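Local coordinates for protein oxidoreductase, 2OG-Fe(II) oxygenase family (Burkholderia pseudomallei, PDB 6N1F) that binds an iron ion and probably acts as an oxidoreductase of the 2-oxoglutarate- and iron(II)-dependent oxygenase family, at residues 26-31 with 190-195; 180-185 with 208-213. All coordinates share one frame; numbering follows the deposited sequence.

Overall arrangement
Contacts 1 and 2 belong to one mixed four-stranded sheet, in the order 27-29, 191-193, 181-184, 208-211. Contact 1 pairs the first two strands, contact 2 the last two, and their centres lie about 9 Å apart. Strands 181-184 and 191-193 follow each other in the chain and are neighbours in the sheet, so the segments alternate: 26-31, 180-185, 190-195, 208-213. Asn191 N probably bonds to Val183 O (2.8 Å), and a salt bridge joins Glu26 OE2 to Arg212 NH2. An N-terminal strand thus forms one border of the sheet, while strand 208-211 at the other supplies His209 to the iron.

Contact 1. Residues 26-31 with 190-195; sequences ELHFRC and PNVFAP
Leu27 is gripped by Pro190 and Val192 through both of its backbone polar groups. Its N donates to Pro190 O at 2.9 Å, nearly head-on to the carbonyl, and its O accepts from Val192 N, also at 2.9 Å and with an N-H...O angle of 172°. Phe29 N then donates to Val192 O at 3.1 Å, which fixes a parallel register of Leu27 beside Asn191 and His28 beside Val192. The CA of Asn191 adds a C-H...O contact to Leu27 O.

Side chains fall on the two faces of this pair. On one face the imidazole of His28 lies over Val192: the CB of Val192 sits 4.0 Å from the ring centroid and only 4° off the ring normal, a CH-pi contact. Beyond the strand start, the extended chain of Glu26 crosses the Pro190 ring at roughly a right angle, brings OE1 near Val192 CG2 and carries its carboxylate on to a salt bridge with Arg212.

On the other face, the rings of Phe29 and Phe193 are nearly parallel, their planes 5° apart, yet slid so far that they scarcely overlap, and Phe193 CE1 reaches Phe29 CB at 3.4 Å. CE2 of the Phe29 ring meets Asn191 CB at 3.6 Å, while Asn191 OD1 lies at the ring edge, in its plane, and the amide stands almost perpendicular to the ring. Phe193 continues inward to Met50 and Ile201.

This is a parallel edge-strand pairing, in which an N-terminal strand extends the four-stranded mixed sheet of the double-stranded beta-helix (jelly-roll) fold of 2OG-Fe(II) oxygenases.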
ATOM      1  N   GLU A  26       9.994 -20.511  -2.536  1.00 32.44           N
ATOM      2  CA  GLU A  26       9.364 -19.250  -2.169  1.00 30.68           C
ATOM      3  C   GLU A  26       8.268 -19.522  -1.151  1.00 28.16           C
ATOM      4  O   GLU A  26       7.546 -20.517  -1.250  1.00 28.11           O
ATOM      5  CB  GLU A  26       8.831 -18.517  -3.414  1.00 32.02           C
ATOM      6  CG  GLU A  26       9.963 -17.960  -4.282  1.00 34.84           C
ATOM      7  CD  GLU A  26       9.497 -17.275  -5.550  1.00 37.01           C
ATOM      8  OE1 GLU A  26       8.316 -17.417  -5.926  1.00 36.71           O
ATOM      9  OE2 GLU A  26      10.329 -16.597  -6.179  1.00 41.60           O
ATOM     10  N   LEU A  27       8.169 -18.646  -0.156  1.00 26.58           N
ATOM     11  CA  LEU A  27       7.224 -18.818   0.940  1.00 25.71           C
ATOM     12  C   LEU A  27       5.923 -18.104   0.577  1.00 26.95           C
ATOM     13  O   LEU A  27       5.891 -16.874   0.456  1.00 25.79           O
ATOM     14  CB  LEU A  27       7.837 -18.285   2.237  1.00 25.60           C
ATOM     15  CG  LEU A  27       7.078 -18.540   3.546  1.00 26.03           C
ATOM     16  CD1 LEU A  27       6.868 -20.040   3.778  1.00 25.77           C
ATOM     17  CD2 LEU A  27       7.815 -17.906   4.726  1.00 23.69           C
ATOM     18  N   HIS A  28       4.851 -18.868   0.369  1.00 23.60           N
ATOM     19  CA  HIS A  28       3.564 -18.278   0.023  1.00 27.61           C
ATOM     20  C   HIS A  28       2.730 -18.091   1.289  1.00 27.54           C
ATOM     21  O   HIS A  28       2.675 -18.980   2.144  1.00 27.98           O
ATOM     22  CB  HIS A  28       2.811 -19.142  -0.991  1.00 24.65           C
ATOM     23  CG  HIS A  28       3.451 -19.190  -2.350  1.00 29.51           C
ATOM     24  ND1 HIS A  28       2.740 -18.984  -3.511  1.00 29.08           N
ATOM     25  CD2 HIS A  28       4.727 -19.438  -2.733  1.00 28.20           C
ATOM     26  CE1 HIS A  28       3.549 -19.097  -4.549  1.00 39.49           C
ATOM     27  NE2 HIS A  28       4.763 -19.362  -4.104  1.00 30.83           N
ATOM     28  N   PHE A  29       2.100 -16.929   1.408  1.00 25.32           N
ATOM     29  CA  PHE A  29       1.318 -16.555   2.580  1.00 23.75           C
ATOM     30  C   PHE A  29      -0.145 -16.430   2.190  1.00 24.05           C
ATOM     31  O   PHE A  29      -0.465 -15.902   1.120  1.00 28.73           O
ATOM     32  CB  PHE A  29       1.776 -15.207   3.160  1.00 22.50           C
ATOM     33  CG  PHE A  29       3.070 -15.264   3.926  1.00 30.04           C
ATOM     34  CD1 PHE A  29       3.071 -15.401   5.302  1.00 25.68           C
ATOM     35  CD2 PHE A  29       4.290 -15.151   3.270  1.00 32.02           C
ATOM     36  CE1 PHE A  29       4.271 -15.449   6.007  1.00 27.28           C
ATOM     37  CE2 PHE A  29       5.486 -15.196   3.972  1.00 28.52           C
ATOM     38  CZ  PHE A  29       5.473 -15.350   5.342  1.00 22.35           C
ATOM     39  N   ARG A  30      -1.027 -16.920   3.055  1.00 22.92           N
ATOM     40  CA  ARG A  30      -2.447 -16.630   2.962  1.00 26.55           C
ATOM     41  C   ARG A  30      -2.737 -15.421   3.852  1.00 26.28           C
ATOM     42  O   ARG A  30      -1.846 -14.919   4.539  1.00 20.77           O
ATOM     43  CB  ARG A  30      -3.263 -17.857   3.366  1.00 28.03           C
ATOM     44  N   CYS A  31      -3.988 -14.948   3.858  1.00 19.81           N
ATOM     45  CA  CYS A  31      -4.371 -13.886   4.790  1.00 19.74           C
ATOM     46  C   CYS A  31      -4.225 -14.360   6.227  1.00 21.34           C
ATOM     47  O   CYS A  31      -4.574 -15.495   6.564  1.00 24.33           O
ATOM     48  CB  CYS A  31      -5.818 -13.438   4.554  1.00 20.67           C
ATOM     49  SG  CYS A  31      -6.135 -12.759   2.940  1.00 28.04           S
ATOM     50  N   PRO A 190      11.977 -15.458  -0.891  1.00 32.88           N
ATOM     51  CA  PRO A 190      10.951 -14.448  -1.172  1.00 24.51           C
ATOM     52  C   PRO A 190       9.630 -14.805  -0.498  1.00 33.95           C
ATOM     53  O   PRO A 190       9.267 -15.978  -0.387  1.00 22.85           O
ATOM     54  CB  PRO A 190      10.821 -14.486  -2.701  1.00 25.42           C
ATOM     55  CG  PRO A 190      12.055 -15.156  -3.195  1.00 31.32           C
ATOM     56  CD  PRO A 190      12.503 -16.085  -2.113  1.00 35.61           C
ATOM     57  N   ASN A 191       8.913 -13.770  -0.042  1.00 27.07           N
ATOM     58  CA  ASN A 191       7.573 -13.897   0.534  1.00 23.35           C
ATOM     59  C   ASN A 191       6.534 -13.452  -0.490  1.00 23.12           C
ATOM     60  O   ASN A 191       6.499 -12.278  -0.874  1.00 22.84           O
ATOM     61  CB  ASN A 191       7.459 -13.060   1.814  1.00 22.20           C
ATOM     62  CG  ASN A 191       8.528 -13.412   2.826  1.00 25.89           C
ATOM     63  OD1 ASN A 191       8.956 -14.559   2.902  1.00 33.46           O
ATOM     64  ND2 ASN A 191       8.976 -12.433   3.592  1.00 28.59           N
ATOM     65  N   VAL A 192       5.674 -14.377  -0.908  1.00 22.52           N
ATOM     66  CA  VAL A 192       4.744 -14.161  -2.012  1.00 23.18           C
ATOM     67  C   VAL A 192       3.341 -13.967  -1.457  1.00 24.01           C
ATOM     68  O   VAL A 192       2.849 -14.809  -0.695  1.00 23.11           O
ATOM     69  CB  VAL A 192       4.768 -15.344  -2.998  1.00 22.64           C
ATOM     70  CG1 VAL A 192       3.764 -15.112  -4.132  1.00 17.03           C
ATOM     71  CG2 VAL A 192       6.154 -15.542  -3.543  1.00 18.77           C
ATOM     72  N   PHE A 193       2.679 -12.887  -1.878  1.00 17.82           N
ATOM     73  CA  PHE A 193       1.326 -12.566  -1.438  1.00 22.44           C
ATOM     74  C   PHE A 193       0.457 -12.373  -2.665  1.00 16.42           C
ATOM     75  O   PHE A 193       0.725 -11.482  -3.475  1.00 20.71           O
ATOM     76  CB  PHE A 193       1.292 -11.297  -0.575  1.00 29.29           C
ATOM     77  CG  PHE A 193       2.060 -11.418   0.701  1.00 27.34           C
ATOM     78  CD1 PHE A 193       1.412 -11.680   1.892  1.00 16.60           C
ATOM     79  CD2 PHE A 193       3.437 -11.267   0.705  1.00 25.64           C
ATOM     80  CE1 PHE A 193       2.138 -11.794   3.062  1.00 18.04           C
ATOM     81  CE2 PHE A 193       4.161 -11.384   1.855  1.00 23.23           C
ATOM     82  CZ  PHE A 193       3.508 -11.651   3.048  1.00 22.64           C
ATOM     83  N   ALA A 194      -0.581 -13.201  -2.789  1.00 14.16           N
ATOM     84  CA  ALA A 194      -1.599 -13.077  -3.823  1.00 22.43           C
ATOM     85  C   ALA A 194      -2.808 -12.366  -3.232  1.00 25.17           C
ATOM     86  O   ALA A 194      -3.482 -12.937  -2.369  1.00 30.72           O
ATOM     87  CB  ALA A 194      -2.001 -14.453  -4.343  1.00 22.81           C
ATOM     88  N   PRO A 195      -3.111 -11.153  -3.626  1.00 27.93           N
ATOM     89  CA  PRO A 195      -4.158 -10.414  -2.921  1.00 32.11           C
ATOM     90  C   PRO A 195      -5.477 -10.531  -3.647  1.00 36.24           C
ATOM     91  O   PRO A 195      -5.506 -10.656  -4.873  1.00 37.52           O
ATOM     92  CB  PRO A 195      -3.629  -8.977  -2.932  1.00 36.45           C
ATOM     93  CG  PRO A 195      -2.932  -8.894  -4.264  1.00 42.33           C
ATOM     94  CD  PRO A 195      -2.405 -10.295  -4.591  1.00 36.51           C
TER

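Contact 2. Residues 180-185 with 208-213; sequences EFVVHP and RHEVRT. With FE (Fe (III) ion), chain E.
His209 and Phe181 are brought together by different first torsions: CG of His209 lies between its backbone N and carbonyl carbon (chi1 60°), while CG of Phe181 is anti to the backbone N (chi1 179°). Phe181 CZ consequently comes over one face of the imidazole, 3.8 Å above its plane and offset toward the rim; the two rings are inclined obliquely to each other. NE2 of the same imidazole binds the iron(III) ion at 2.2 Å. Water 3 is another ligand, and His155 and Asp157 complete the protein's share of the site.

On the opposite face of the sheet, Glu210 also has CG between its backbone N and carbonyl carbon, and its extended chain runs alongside Val182 to His184. There His184 NE2 donates to Glu210 OE2 at 3.0 Å, reaching it from above the carboxylate plane, with ring and carboxylate planes 61° apart. The same OE2 makes a long salt bridge to Arg212 NE. OE2 thus faces both the His184 N-H and, at longer range, the arginine, which would probably favour the ionised carboxylate. Val182 CG2 rests 3.5 Å above the Arg212 guanidinium plane, offset toward its rim near NE, and the guanidinium also serves the Glu26 salt bridge of contact 1.

The backbone pairing that carries both faces is antiparallel. Val182 N donates to Glu210 O at 2.7 Å in an almost straight bond, and Glu210 N returns a more bent one to Val182 O. Further bonds run from Arg212 N to Glu180 O and from His184 N to Arg208 O, while water 2 spans His184 O and Arg208 N.

Together with His155 and Asp157, His209 forms the two-histidine, one-carboxylate facial triad characteristic of the double-stranded beta-helix core of 2OG-Fe(II) oxygenases.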
ATOM      1  N   GLU A 180       1.289 -10.928  -8.179  1.00 28.45           N
ATOM      2  CA  GLU A 180       1.643 -11.141  -6.786  1.00 26.86           C
ATOM      3  C   GLU A 180       2.559 -10.034  -6.269  1.00 26.09           C
ATOM      4  O   GLU A 180       3.445  -9.536  -6.970  1.00 24.99           O
ATOM      5  CB  GLU A 180       2.304 -12.498  -6.588  1.00 28.76           C
ATOM      6  CG  GLU A 180       1.416 -13.691  -6.928  1.00 31.51           C
ATOM      7  CD  GLU A 180       1.514 -14.073  -8.386  1.00 43.39           C
ATOM      8  OE1 GLU A 180       2.154 -13.305  -9.140  1.00 42.02           O
ATOM      9  OE2 GLU A 180       0.966 -15.135  -8.775  1.00 44.57           O
ATOM     10  N   PHE A 181       2.321  -9.640  -5.031  1.00 14.60           N
ATOM     11  CA  PHE A 181       3.216  -8.746  -4.323  1.00 18.07           C
ATOM     12  C   PHE A 181       4.294  -9.606  -3.664  1.00 24.53           C
ATOM     13  O   PHE A 181       3.981 -10.447  -2.815  1.00 23.14           O
ATOM     14  CB  PHE A 181       2.415  -7.934  -3.303  1.00 15.49           C
ATOM     15  CG  PHE A 181       3.233  -7.007  -2.519  1.00 21.61           C
ATOM     16  CD1 PHE A 181       3.632  -5.802  -3.061  1.00 27.61           C
ATOM     17  CD2 PHE A 181       3.639  -7.340  -1.236  1.00 19.88           C
ATOM     18  CE1 PHE A 181       4.424  -4.942  -2.336  1.00 26.66           C
ATOM     19  CE2 PHE A 181       4.415  -6.476  -0.505  1.00 21.54           C
ATOM     20  CZ  PHE A 181       4.815  -5.278  -1.061  1.00 27.44           C
ATOM     21  N   VAL A 182       5.553  -9.431  -4.079  1.00 20.50           N
ATOM     22  CA  VAL A 182       6.650 -10.268  -3.608  1.00 18.07           C
ATOM     23  C   VAL A 182       7.675  -9.412  -2.883  1.00 25.38           C
ATOM     24  O   VAL A 182       8.198  -8.448  -3.452  1.00 26.06           O
ATOM     25  CB  VAL A 182       7.316 -11.026  -4.762  1.00 18.21           C
ATOM     26  CG1 VAL A 182       8.363 -11.959  -4.209  1.00 25.00           C
ATOM     27  CG2 VAL A 182       6.262 -11.789  -5.557  1.00 16.91           C
ATOM     28  N   VAL A 183       7.997  -9.807  -1.646  1.00 20.68           N
ATOM     29  CA  VAL A 183       9.025  -9.183  -0.820  1.00 22.76           C
ATOM     30  C   VAL A 183      10.254 -10.075  -0.801  1.00 30.11           C
ATOM     31  O   VAL A 183      10.142 -11.302  -0.656  1.00 26.27           O
ATOM     32  CB  VAL A 183       8.518  -8.954   0.618  1.00 28.73           C
ATOM     33  CG1 VAL A 183       9.565  -8.225   1.445  1.00 31.17           C
ATOM     34  CG2 VAL A 183       7.200  -8.218   0.615  1.00 24.82           C
ATOM     35  N   HIS A 184      11.433  -9.453  -0.903  1.00 28.56           N
ATOM     36  CA  HIS A 184      12.723 -10.138  -0.958  1.00 30.41           C
ATOM     37  C   HIS A 184      13.617  -9.709   0.204  1.00 33.72           C
ATOM     38  O   HIS A 184      14.603  -8.984   0.011  1.00 38.42           O
ATOM     39  CB  HIS A 184      13.420  -9.858  -2.287  1.00 30.10           C
ATOM     40  CG  HIS A 184      12.686 -10.397  -3.474  1.00 28.06           C
ATOM     41  ND1 HIS A 184      13.093 -11.529  -4.140  1.00 31.17           N
ATOM     42  CD2 HIS A 184      11.569  -9.971  -4.104  1.00 28.45           C
ATOM     43  CE1 HIS A 184      12.262 -11.777  -5.135  1.00 27.42           C
ATOM     44  NE2 HIS A 184      11.328 -10.846  -5.137  1.00 26.17           N
ATOM     45  N   PRO A 185      13.323 -10.167   1.417  1.00 35.77           N
ATOM     46  CA  PRO A 185      14.196  -9.840   2.550  1.00 40.51           C
ATOM     47  C   PRO A 185      15.571 -10.466   2.378  1.00 43.43           C
ATOM     48  O   PRO A 185      15.706 -11.582   1.870  1.00 41.20           O
ATOM     49  CB  PRO A 185      13.459 -10.435   3.750  1.00 42.27           C
ATOM     50  CG  PRO A 185      12.652 -11.537   3.173  1.00 43.75           C
ATOM     51  CD  PRO A 185      12.268 -11.125   1.785  1.00 35.16           C
ATOM     52  N   ARG A 208      13.329  -4.882  -0.093  1.00 40.31           N
ATOM     53  CA  ARG A 208      13.034  -4.805  -1.513  1.00 35.23           C
ATOM     54  C   ARG A 208      11.760  -5.584  -1.813  1.00 30.87           C
ATOM     55  O   ARG A 208      11.478  -6.604  -1.179  1.00 30.90           O
ATOM     56  CB  ARG A 208      14.219  -5.365  -2.307  1.00 38.20           C
ATOM     57  CG  ARG A 208      15.510  -4.578  -2.134  1.00 48.38           C
ATOM     58  CD  ARG A 208      16.717  -5.254  -2.808  1.00 59.92           C
ATOM     59  NE  ARG A 208      16.690  -5.208  -4.274  1.00 70.80           N
ATOM     60  CZ  ARG A 208      16.988  -4.131  -5.004  1.00 72.74           C
ATOM     61  NH1 ARG A 208      17.319  -2.993  -4.409  1.00 77.24           N
ATOM     62  NH2 ARG A 208      16.945  -4.185  -6.333  1.00 68.55           N
ATOM     63  N   HIS A 209      10.968  -5.091  -2.765  1.00 30.29           N
ATOM     64  CA  HIS A 209       9.727  -5.773  -3.126  1.00 25.95           C
ATOM     65  C   HIS A 209       9.335  -5.435  -4.560  1.00 29.61           C
ATOM     66  O   HIS A 209       9.887  -4.525  -5.184  1.00 27.89           O
ATOM     67  CB  HIS A 209       8.583  -5.421  -2.175  1.00 25.26           C
ATOM     68  CG  HIS A 209       8.258  -3.966  -2.142  1.00 48.69           C
ATOM     69  ND1 HIS A 209       8.545  -3.168  -1.055  1.00 54.89           N
ATOM     70  CD2 HIS A 209       7.673  -3.162  -3.060  1.00 51.78           C
ATOM     71  CE1 HIS A 209       8.145  -1.935  -1.303  1.00 57.10           C
ATOM     72  NE2 HIS A 209       7.612  -1.903  -2.513  1.00 60.86           N
ATOM     73  N   GLU A 210       8.342  -6.166  -5.065  1.00 23.98           N
ATOM     74  CA  GLU A 210       7.974  -6.096  -6.470  1.00 24.13           C
ATOM     75  C   GLU A 210       6.575  -6.651  -6.641  1.00 28.39           C
ATOM     76  O   GLU A 210       6.084  -7.430  -5.817  1.00 20.34           O
ATOM     77  CB  GLU A 210       8.939  -6.911  -7.337  1.00 25.47           C
ATOM     78  CG  GLU A 210       8.705  -8.397  -7.162  1.00 25.97           C
ATOM     79  CD  GLU A 210       9.536  -9.274  -8.097  1.00 39.55           C
ATOM     80  OE1 GLU A 210       9.811  -8.851  -9.239  1.00 43.46           O
ATOM     81  OE2 GLU A 210       9.902 -10.395  -7.683  1.00 33.07           O
ATOM     82  N   VAL A 211       5.955  -6.283  -7.750  1.00 23.65           N
ATOM     83  CA  VAL A 211       4.703  -6.886  -8.174  1.00 21.66           C
ATOM     84  C   VAL A 211       4.987  -7.666  -9.449  1.00 26.80           C
ATOM     85  O   VAL A 211       5.546  -7.114 -10.404  1.00 27.02           O
ATOM     86  CB  VAL A 211       3.613  -5.821  -8.381  1.00 20.47           C
ATOM     87  CG1 VAL A 211       2.297  -6.483  -8.766  1.00 18.95           C
ATOM     88  CG2 VAL A 211       3.446  -4.958  -7.111  1.00 21.07           C
ATOM     89  N   ARG A 212       4.643  -8.952  -9.456  1.00 31.26           N
ATOM     90  CA  ARG A 212       4.926  -9.773 -10.622  1.00 26.49           C
ATOM     91  C   ARG A 212       3.868  -9.558 -11.698  1.00 28.49           C
ATOM     92  O   ARG A 212       2.812  -8.951 -11.472  1.00 21.75           O
ATOM     93  CB  ARG A 212       5.032 -11.252 -10.245  1.00 24.59           C
ATOM     94  CG  ARG A 212       6.188 -11.510  -9.306  1.00 34.12           C
ATOM     95  CD  ARG A 212       6.417 -12.976  -9.038  1.00 37.47           C
ATOM     96  NE  ARG A 212       7.705 -13.180  -8.381  1.00 38.60           N
ATOM     97  CZ  ARG A 212       8.066 -14.298  -7.758  1.00 39.17           C
ATOM     98  NH1 ARG A 212       7.224 -15.324  -7.677  1.00 38.63           N
ATOM     99  NH2 ARG A 212       9.263 -14.381  -7.199  1.00 30.56           N
ATOM    100  N   THR A 213       4.183 -10.067 -12.888  1.00 24.35           N
ATOM    101  CA  THR A 213       3.427  -9.770 -14.095  1.00 24.83           C
ATOM    102  C   THR A 213       1.939  -9.983 -13.887  1.00 27.76           C
ATOM    103  O   THR A 213       1.516 -11.006 -13.343  1.00 27.49           O
ATOM    104  CB  THR A 213       3.926 -10.662 -15.239  1.00 26.99           C
ATOM    105  OG1 THR A 213       5.346 -10.584 -15.291  1.00 40.49           O
ATOM    106  CG2 THR A 213       3.360 -10.197 -16.564  1.00 27.80           C
TER
HETATM  107 FE    FE E 300       6.830  -0.087  -3.383  0.90 52.11          FE
HETATM  108  O   HOH W   1       3.054 -13.418 -12.410  1.00 30.07           O
HETATM  109  O   HOH W   2      15.431  -6.445   0.655  1.00 40.79           O
HETATM  110  O   HOH W   3       5.145  -1.166  -4.915  1.00 44.42           O